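Dephospho-CoA kinase (Campylobacter jejuni subsp. jejuni serotype O:2, PDB 4ZO4) probably catalyses the last step of coenzyme A biosynthesis, transferring a phosphate from ATP to the 3'-hydroxyl of dephospho-CoA. Local coordinates at residues K18-E23 with N183-F188; I22-S27 with K194-I199; A126-G131 with L172-F177. All coordinates share one frame; numbering follows the deposited sequence.

Contact 1: K18-E23 with N183-F188; sequences KSTFIE and NSYADF
Thr-20, midway in the segment 18-23 of helix 15-27, faces Phe-188 in the first turn of helix 185-200, with Thr-20 CA and Phe-188 CA 9.0 Å apart. The two side chains reach for each other from opposite directions. Thr-20 offers its methyl: CG2 lies 3.4 Å from CE2 of Phe-188, an oblique approach to the ring, and CB of Thr-20 follows at 3.7 Å from CE2 of Phe-188. A chi1 of -75° sets OG1 of Thr-20 beside the backbone N and turns CG2 out toward the ring, leaving OG1 for a weak hydrogen bond with Cys-16 O. OG1 of Thr-20 also sits at the edge of the Tyr-185 ring, near its plane, 4.3 Å from CE2 of Tyr-185. The opposing helix is started by Ser-184 at the N-cap, whose OG accepts a weak bond from Asp-187 N. Thr-20 belongs to the P-loop residues predicted to bind ATP, together with Lys-18 and Ser-19. Threonine's two branches divide the work, methyl to ring and hydroxyl to backbone, while flat, apolar Phe-188 bridges Thr-20 and Ile-136 of the sheet; dispersion and the hydrophobic effect hold the contact, without a hydrogen bond between the segments.

Contact 2: I22-S27 with K194-I199; sequences IEIANS and KVIQEI
Ala-25 and Ile-196 bring two helices of the P-loop NTPase fold together: helix 15-27, whose first turns carry the P-loop residues predicted to bind ATP, and helix 185-200 at the end of the chain. The backbones come nearest at these residues, 7.0 Å from the CA of Ala-25 to the CA of Ile-196. The small side chain of alanine suits such closeness, because it lets the isoleucine touch the helix backbone itself: CD1 of Ile-196 is 3.7 Å from CA of Ala-25 and 3.9 Å from its CB. Ile-196 reaches that far by being stretched, its CD1 anti to CA (chi2 163°). This buried part is backed by Phe-115 of the central sheet, against which Ala-25 also packs, while Leu-28 and Phe-30 give Ile-196 further apolar neighbours. Toward solvent the contact is slighter. Ile-24 is partly exposed and meets this segment by one methyl only, its CG2 lying 3.9 Å from CD1 of Ile-196; the side chain packs as well on Arg-189, Cys-192 and Val-193, earlier in the same helix as its partner. On the exposed side the helix ends polar, the hydroxyl OG of Ser-27 donating to the backbone O of Ile-24 at 2.9 Å.

Contact 3: A126-G131 with L172-F177; sequences AYENLG and LKKADF
Glu-128 and Lys-174 approach across the surface, and their nearest approach puts carboxylate oxygen OE1 of Glu-128 beside the uncharged methylene CD of Lys-174, 4.2 Å away, not beside its ammonium. A bend at chi2 of Glu-128 (104°) brings the carboxylate alongside the lysine's aliphatic chain. From OE2 of Glu-128 to NZ of Lys-174 is 5.3 Å, so any attraction between these opposite charges would be weak and probably screened by solvent, since Lys-174 is exposed. Long, flexible, charged chains suit such a place. The second meeting point is Gly-131, whose backbone O stands 4.0 Å from OD2 of Asp-176; its phi/psi of -163°/-148° is an extended pair that residues with a side chain seldom adopt. Two oxygens gain nothing from each other; the stronger partner of this carboxylate is Val-133 N, from which OD2 accepts a hydrogen bond. The short aspartate chain manages this with CG beside its own backbone N, while its CB covers the centre of one face of the Phe-177 ring. Segment 126-131 leads into strand 132-136, and segment 172-177 ends on the first residue of strand 177-179, its parallel neighbour, the two being joined by a beta-alpha-beta crossover through helices 144-151 and 155-172. The pairing begins within segment 172-177, where Asp-176 and Phe-177 make backbone bonds to Val-133. Lys-174 is placed by a type I beta turn from Leu-172 to Ala-175, closed by Ala-175 N bonding to Leu-172 O at 2.7 Å. On the other segment, the loop carrying Glu-128 is anchored by Tyr-127, buried against Phe-9 and Ile-100, its ring in a cation-pi interaction with Arg-97.

Contacts 1 and 2 overlap on helix 15-27, sharing Ile-22 and Glu-23, and run along one helix pair: their centres are 10 Å apart, and Phe-21 CZ of the first lies 3.6 Å from Ile-196 CG1 of the second. Together they fasten the helix that carries the P-loop residues to the chain's last helix. Contact 3 falls within the span of chain between the segments of each; its centre is 21 Å from that of contact 1 and 19 Å from that of contact 2, without touching either. It joins the loops that lead into strands 132-136 and 177-179, which belong to the sheet on which the helix pair rests, away from the predicted ATP site.

Contact 1: K18-E23 with N183-F188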
# COMPACT_ATOMS: atom_id res chain seq x y z
N LYS A 18 5.62 -27.62 2.22
CA LYS A 18 4.73 -27.76 1.09
C LYS A 18 5.16 -28.87 0.11
O LYS A 18 4.33 -29.60 -0.44
CB LYS A 18 4.77 -26.42 0.37
CG LYS A 18 3.67 -26.17 -0.64
CD LYS A 18 3.73 -24.72 -1.14
CE LYS A 18 5.13 -24.32 -1.65
NZ LYS A 18 5.07 -23.22 -2.64
N SER A 19 6.47 -28.97 -0.14
CA SER A 19 6.99 -29.84 -1.20
C SER A 19 7.07 -31.29 -0.73
O SER A 19 6.93 -32.23 -1.52
CB SER A 19 8.37 -29.39 -1.61
OG SER A 19 9.21 -29.34 -0.47
N THR A 20 7.32 -31.46 0.56
CA THR A 20 7.30 -32.78 1.17
C THR A 20 5.88 -33.35 1.18
O THR A 20 5.68 -34.49 0.77
CB THR A 20 7.86 -32.73 2.59
OG1 THR A 20 9.29 -32.62 2.55
CG2 THR A 20 7.47 -33.99 3.37
N PHE A 21 4.90 -32.57 1.63
CA PHE A 21 3.50 -33.01 1.61
C PHE A 21 3.07 -33.38 0.20
O PHE A 21 2.19 -34.22 0.02
CB PHE A 21 2.54 -31.96 2.11
CG PHE A 21 1.11 -32.41 2.12
CD1 PHE A 21 0.50 -32.80 3.29
CD2 PHE A 21 0.38 -32.45 0.95
CE1 PHE A 21 -0.81 -33.22 3.30
CE2 PHE A 21 -0.94 -32.86 0.95
CZ PHE A 21 -1.54 -33.24 2.13
N ILE A 22 3.70 -32.74 -0.78
CA ILE A 22 3.44 -33.05 -2.20
C ILE A 22 4.21 -34.26 -2.72
O ILE A 22 3.67 -35.06 -3.50
CB ILE A 22 3.70 -31.81 -3.08
CG1 ILE A 22 2.61 -30.75 -2.80
CG2 ILE A 22 3.79 -32.18 -4.56
CD1 ILE A 22 1.22 -31.14 -3.27
N GLU A 23 5.46 -34.42 -2.29
CA GLU A 23 6.23 -35.60 -2.64
C GLU A 23 5.51 -36.85 -2.15
O GLU A 23 5.38 -37.84 -2.87
CB GLU A 23 7.64 -35.53 -2.05
CG GLU A 23 8.38 -36.85 -2.09
CD GLU A 23 8.32 -37.50 -3.47
OE1 GLU A 23 8.85 -36.90 -4.43
OE2 GLU A 23 7.74 -38.60 -3.60
N ASN A 183 8.18 -31.13 15.21
CA ASN A 183 9.10 -32.18 15.61
C ASN A 183 9.98 -32.57 14.41
O ASN A 183 10.09 -31.78 13.46
CB ASN A 183 8.30 -33.36 16.18
CG ASN A 183 9.10 -34.18 17.16
OD1 ASN A 183 9.91 -35.01 16.77
ND2 ASN A 183 8.87 -33.98 18.43
N SER A 184 10.57 -33.76 14.43
CA SER A 184 11.53 -34.20 13.41
C SER A 184 10.95 -34.38 12.01
O SER A 184 9.73 -34.39 11.81
CB SER A 184 12.12 -35.55 13.83
OG SER A 184 11.13 -36.56 13.75
N TYR A 185 11.86 -34.57 11.05
CA TYR A 185 11.50 -34.84 9.65
C TYR A 185 10.52 -35.99 9.58
O TYR A 185 9.42 -35.89 9.03
CB TYR A 185 12.75 -35.23 8.85
CG TYR A 185 13.02 -34.38 7.63
CD1 TYR A 185 14.22 -33.68 7.50
CD2 TYR A 185 12.08 -34.27 6.61
CE1 TYR A 185 14.48 -32.90 6.38
CE2 TYR A 185 12.33 -33.50 5.49
CZ TYR A 185 13.54 -32.81 5.39
OH TYR A 185 13.81 -32.04 4.28
N ALA A 186 10.95 -37.09 10.19
CA ALA A 186 10.29 -38.39 10.11
C ALA A 186 8.86 -38.29 10.58
O ALA A 186 7.93 -38.76 9.92
CB ALA A 186 11.06 -39.37 10.98
N ASP A 187 8.70 -37.67 11.74
CA ASP A 187 7.39 -37.48 12.34
C ASP A 187 6.50 -36.61 11.44
O ASP A 187 5.31 -36.88 11.30
CB ASP A 187 7.58 -36.82 13.71
CG ASP A 187 6.34 -36.87 14.56
OD1 ASP A 187 5.92 -38.00 14.89
OD2 ASP A 187 5.81 -35.79 14.93
N PHE A 188 7.07 -35.59 10.82
CA PHE A 188 6.28 -34.75 9.92
C PHE A 188 5.75 -35.59 8.77
O PHE A 188 4.57 -35.48 8.43
CB PHE A 188 7.11 -33.57 9.40
CG PHE A 188 6.46 -32.86 8.25
CD1 PHE A 188 5.16 -32.36 8.36
CD2 PHE A 188 7.15 -32.68 7.05
CE1 PHE A 188 4.55 -31.70 7.30
CE2 PHE A 188 6.54 -32.03 5.98
CZ PHE A 188 5.24 -31.55 6.11

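Contact 2: I22-S27 with K194-I199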
# COMPACT_ATOMS: atom_id res chain seq x y z
N ILE A 22 3.70 -32.74 -0.78
CA ILE A 22 3.44 -33.05 -2.20
C ILE A 22 4.21 -34.26 -2.72
O ILE A 22 3.67 -35.06 -3.50
CB ILE A 22 3.70 -31.81 -3.08
CG1 ILE A 22 2.61 -30.75 -2.80
CG2 ILE A 22 3.79 -32.18 -4.56
CD1 ILE A 22 1.22 -31.14 -3.27
N GLU A 23 5.46 -34.42 -2.29
CA GLU A 23 6.23 -35.60 -2.64
C GLU A 23 5.51 -36.85 -2.15
O GLU A 23 5.38 -37.84 -2.87
CB GLU A 23 7.64 -35.53 -2.05
CG GLU A 23 8.38 -36.85 -2.09
CD GLU A 23 8.32 -37.50 -3.47
OE1 GLU A 23 8.85 -36.90 -4.43
OE2 GLU A 23 7.74 -38.60 -3.60
N ILE A 24 5.03 -36.79 -0.92
CA ILE A 24 4.27 -37.89 -0.32
C ILE A 24 2.89 -38.08 -0.97
O ILE A 24 2.44 -39.20 -1.17
CB ILE A 24 4.16 -37.66 1.22
CG1 ILE A 24 5.56 -37.83 1.86
CG2 ILE A 24 3.14 -38.59 1.85
CD1 ILE A 24 5.78 -37.08 3.16
N ALA A 25 2.20 -37.00 -1.33
CA ALA A 25 0.90 -37.12 -1.99
C ALA A 25 1.01 -37.79 -3.37
O ALA A 25 0.13 -38.56 -3.78
CB ALA A 25 0.26 -35.76 -2.10
N ASN A 26 2.09 -37.48 -4.09
CA ASN A 26 2.34 -38.07 -5.40
C ASN A 26 2.58 -39.54 -5.25
O ASN A 26 1.94 -40.37 -5.91
CB ASN A 26 3.56 -37.45 -6.07
CG ASN A 26 3.28 -36.11 -6.72
OD1 ASN A 26 4.20 -35.39 -7.07
ND2 ASN A 26 2.01 -35.78 -6.90
N SER A 27 3.52 -39.88 -4.37
CA SER A 27 3.90 -41.28 -4.20
C SER A 27 2.65 -42.07 -3.86
O SER A 27 2.34 -43.04 -4.52
CB SER A 27 5.03 -41.43 -3.18
OG SER A 27 4.65 -40.97 -1.90
N LYS A 194 -1.12 -39.69 7.47
CA LYS A 194 -2.37 -39.75 8.24
C LYS A 194 -3.47 -38.85 7.64
O LYS A 194 -4.61 -39.28 7.50
CB LYS A 194 -2.11 -39.39 9.71
CG LYS A 194 -3.35 -39.33 10.61
CD LYS A 194 -3.02 -38.67 11.95
CE LYS A 194 -4.27 -38.31 12.76
NZ LYS A 194 -4.00 -37.27 13.82
N VAL A 195 -3.12 -37.62 7.26
CA VAL A 195 -4.10 -36.69 6.67
C VAL A 195 -4.50 -37.15 5.27
O VAL A 195 -5.69 -37.23 4.97
CB VAL A 195 -3.56 -35.23 6.63
CG1 VAL A 195 -4.28 -34.39 5.58
CG2 VAL A 195 -3.69 -34.58 8.00
N ILE A 196 -3.52 -37.44 4.42
CA ILE A 196 -3.82 -37.89 3.07
C ILE A 196 -4.70 -39.13 3.05
O ILE A 196 -5.57 -39.25 2.20
CB ILE A 196 -2.55 -38.18 2.28
CG1 ILE A 196 -1.84 -36.86 1.94
CG2 ILE A 196 -2.91 -38.92 0.99
CD1 ILE A 196 -0.38 -37.00 1.52
N GLN A 197 -4.45 -40.05 3.97
CA GLN A 197 -5.36 -41.17 4.20
C GLN A 197 -6.76 -40.70 4.57
O GLN A 197 -7.73 -41.10 3.95
CB GLN A 197 -4.85 -42.06 5.33
CG GLN A 197 -3.66 -42.96 4.99
CD GLN A 197 -3.37 -43.96 6.10
OE1 GLN A 197 -3.07 -43.60 7.26
NE2 GLN A 197 -3.47 -45.24 5.75
N GLU A 198 -6.86 -39.85 5.59
CA GLU A 198 -8.17 -39.39 6.08
C GLU A 198 -8.98 -38.75 4.96
O GLU A 198 -10.19 -38.89 4.88
CB GLU A 198 -8.01 -38.38 7.21
CG GLU A 198 -7.56 -38.97 8.54
CD GLU A 198 -8.71 -39.56 9.35
OE1 GLU A 198 -8.93 -39.06 10.48
OE2 GLU A 198 -9.37 -40.52 8.86
N ILE A 199 -8.27 -38.03 4.12
CA ILE A 199 -8.82 -37.51 2.89
C ILE A 199 -9.15 -38.64 1.92
O ILE A 199 -10.23 -38.61 1.31
CB ILE A 199 -7.81 -36.54 2.25
CG1 ILE A 199 -7.91 -35.17 2.91
CG2 ILE A 199 -8.05 -36.42 0.75
CD1 ILE A 199 -6.81 -34.21 2.51

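Contact 3: A126-G131 with L172-F177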
# COMPACT_ATOMS: atom_id res chain seq x y z
N ALA A 126 -8.97 -15.04 -4.63
CA ALA A 126 -9.29 -15.60 -3.31
C ALA A 126 -9.70 -17.06 -3.47
O ALA A 126 -10.86 -17.36 -3.77
CB ALA A 126 -10.39 -14.79 -2.64
N TYR A 127 -8.74 -17.96 -3.27
CA TYR A 127 -8.92 -19.38 -3.57
C TYR A 127 -9.56 -20.19 -2.43
O TYR A 127 -9.76 -21.40 -2.57
CB TYR A 127 -7.56 -20.00 -3.93
CG TYR A 127 -6.93 -19.41 -5.19
CD1 TYR A 127 -7.28 -19.87 -6.46
CD2 TYR A 127 -5.98 -18.38 -5.11
CE1 TYR A 127 -6.70 -19.34 -7.61
CE2 TYR A 127 -5.40 -17.82 -6.25
CZ TYR A 127 -5.76 -18.32 -7.50
OH TYR A 127 -5.20 -17.79 -8.63
N GLU A 128 -9.93 -19.54 -1.33
CA GLU A 128 -10.48 -20.24 -0.16
C GLU A 128 -11.87 -20.83 -0.44
O GLU A 128 -12.29 -21.80 0.20
CB GLU A 128 -10.57 -19.33 1.07
CG GLU A 128 -9.46 -18.30 1.24
CD GLU A 128 -9.89 -16.88 0.89
OE1 GLU A 128 -10.96 -16.43 1.38
OE2 GLU A 128 -9.16 -16.21 0.13
N ASN A 129 -12.57 -20.23 -1.40
CA ASN A 129 -13.96 -20.54 -1.68
C ASN A 129 -14.10 -21.67 -2.68
O ASN A 129 -15.20 -22.18 -2.88
CB ASN A 129 -14.65 -19.30 -2.25
CG ASN A 129 -14.18 -18.03 -1.58
OD1 ASN A 129 -13.45 -17.24 -2.19
ND2 ASN A 129 -14.56 -17.83 -0.32
N LEU A 130 -12.98 -22.05 -3.30
CA LEU A 130 -12.97 -23.08 -4.32
C LEU A 130 -12.92 -24.48 -3.71
O LEU A 130 -13.50 -25.41 -4.26
CB LEU A 130 -11.79 -22.89 -5.29
CG LEU A 130 -11.63 -21.48 -5.85
CD1 LEU A 130 -10.58 -21.43 -6.96
CD2 LEU A 130 -12.96 -20.95 -6.35
N GLY A 131 -12.23 -24.62 -2.58
CA GLY A 131 -12.06 -25.91 -1.94
C GLY A 131 -11.61 -25.79 -0.50
O GLY A 131 -11.96 -24.84 0.20
N LEU A 172 -3.69 -18.35 9.01
CA LEU A 172 -4.31 -19.60 9.47
C LEU A 172 -5.80 -19.41 9.77
O LEU A 172 -6.62 -20.31 9.58
CB LEU A 172 -3.61 -20.09 10.73
CG LEU A 172 -2.12 -20.40 10.60
CD1 LEU A 172 -1.59 -20.86 11.95
CD2 LEU A 172 -1.82 -21.46 9.54
N LYS A 173 -6.17 -18.22 10.23
CA LYS A 173 -7.57 -17.84 10.39
C LYS A 173 -8.44 -18.25 9.20
O LYS A 173 -9.67 -18.28 9.33
CB LYS A 173 -7.69 -16.32 10.61
CG LYS A 173 -6.74 -15.78 11.70
CD LYS A 173 -7.30 -14.65 12.52
CE LYS A 173 -6.46 -14.43 13.77
NZ LYS A 173 -6.82 -13.14 14.46
N LYS A 174 -7.81 -18.53 8.06
CA LYS A 174 -8.51 -19.00 6.86
C LYS A 174 -8.19 -20.44 6.37
O LYS A 174 -8.71 -20.88 5.36
CB LYS A 174 -8.30 -17.98 5.72
CG LYS A 174 -9.11 -16.69 5.88
CD LYS A 174 -8.70 -15.64 4.84
CE LYS A 174 -7.58 -14.74 5.35
NZ LYS A 174 -7.08 -13.76 4.32
N ALA A 175 -7.36 -21.18 7.10
CA ALA A 175 -7.19 -22.63 6.88
C ALA A 175 -8.34 -23.50 7.42
O ALA A 175 -8.93 -23.20 8.48
CB ALA A 175 -5.90 -23.10 7.54
N ASP A 176 -8.64 -24.59 6.70
CA ASP A 176 -9.53 -25.65 7.21
C ASP A 176 -8.75 -26.68 8.04
O ASP A 176 -9.21 -27.15 9.07
CB ASP A 176 -10.23 -26.41 6.08
CG ASP A 176 -10.97 -25.49 5.12
OD1 ASP A 176 -11.96 -24.87 5.55
OD2 ASP A 176 -10.56 -25.43 3.93
N PHE A 177 -7.55 -27.01 7.58
CA PHE A 177 -6.75 -28.07 8.16
C PHE A 177 -5.31 -27.62 8.33
O PHE A 177 -4.64 -27.28 7.37
CB PHE A 177 -6.78 -29.31 7.26
CG PHE A 177 -8.17 -29.73 6.85
CD1 PHE A 177 -9.18 -29.90 7.80
CD2 PHE A 177 -8.48 -29.98 5.52
CE1 PHE A 177 -10.46 -30.29 7.44
CE2 PHE A 177 -9.75 -30.39 5.14
CZ PHE A 177 -10.75 -30.53 6.10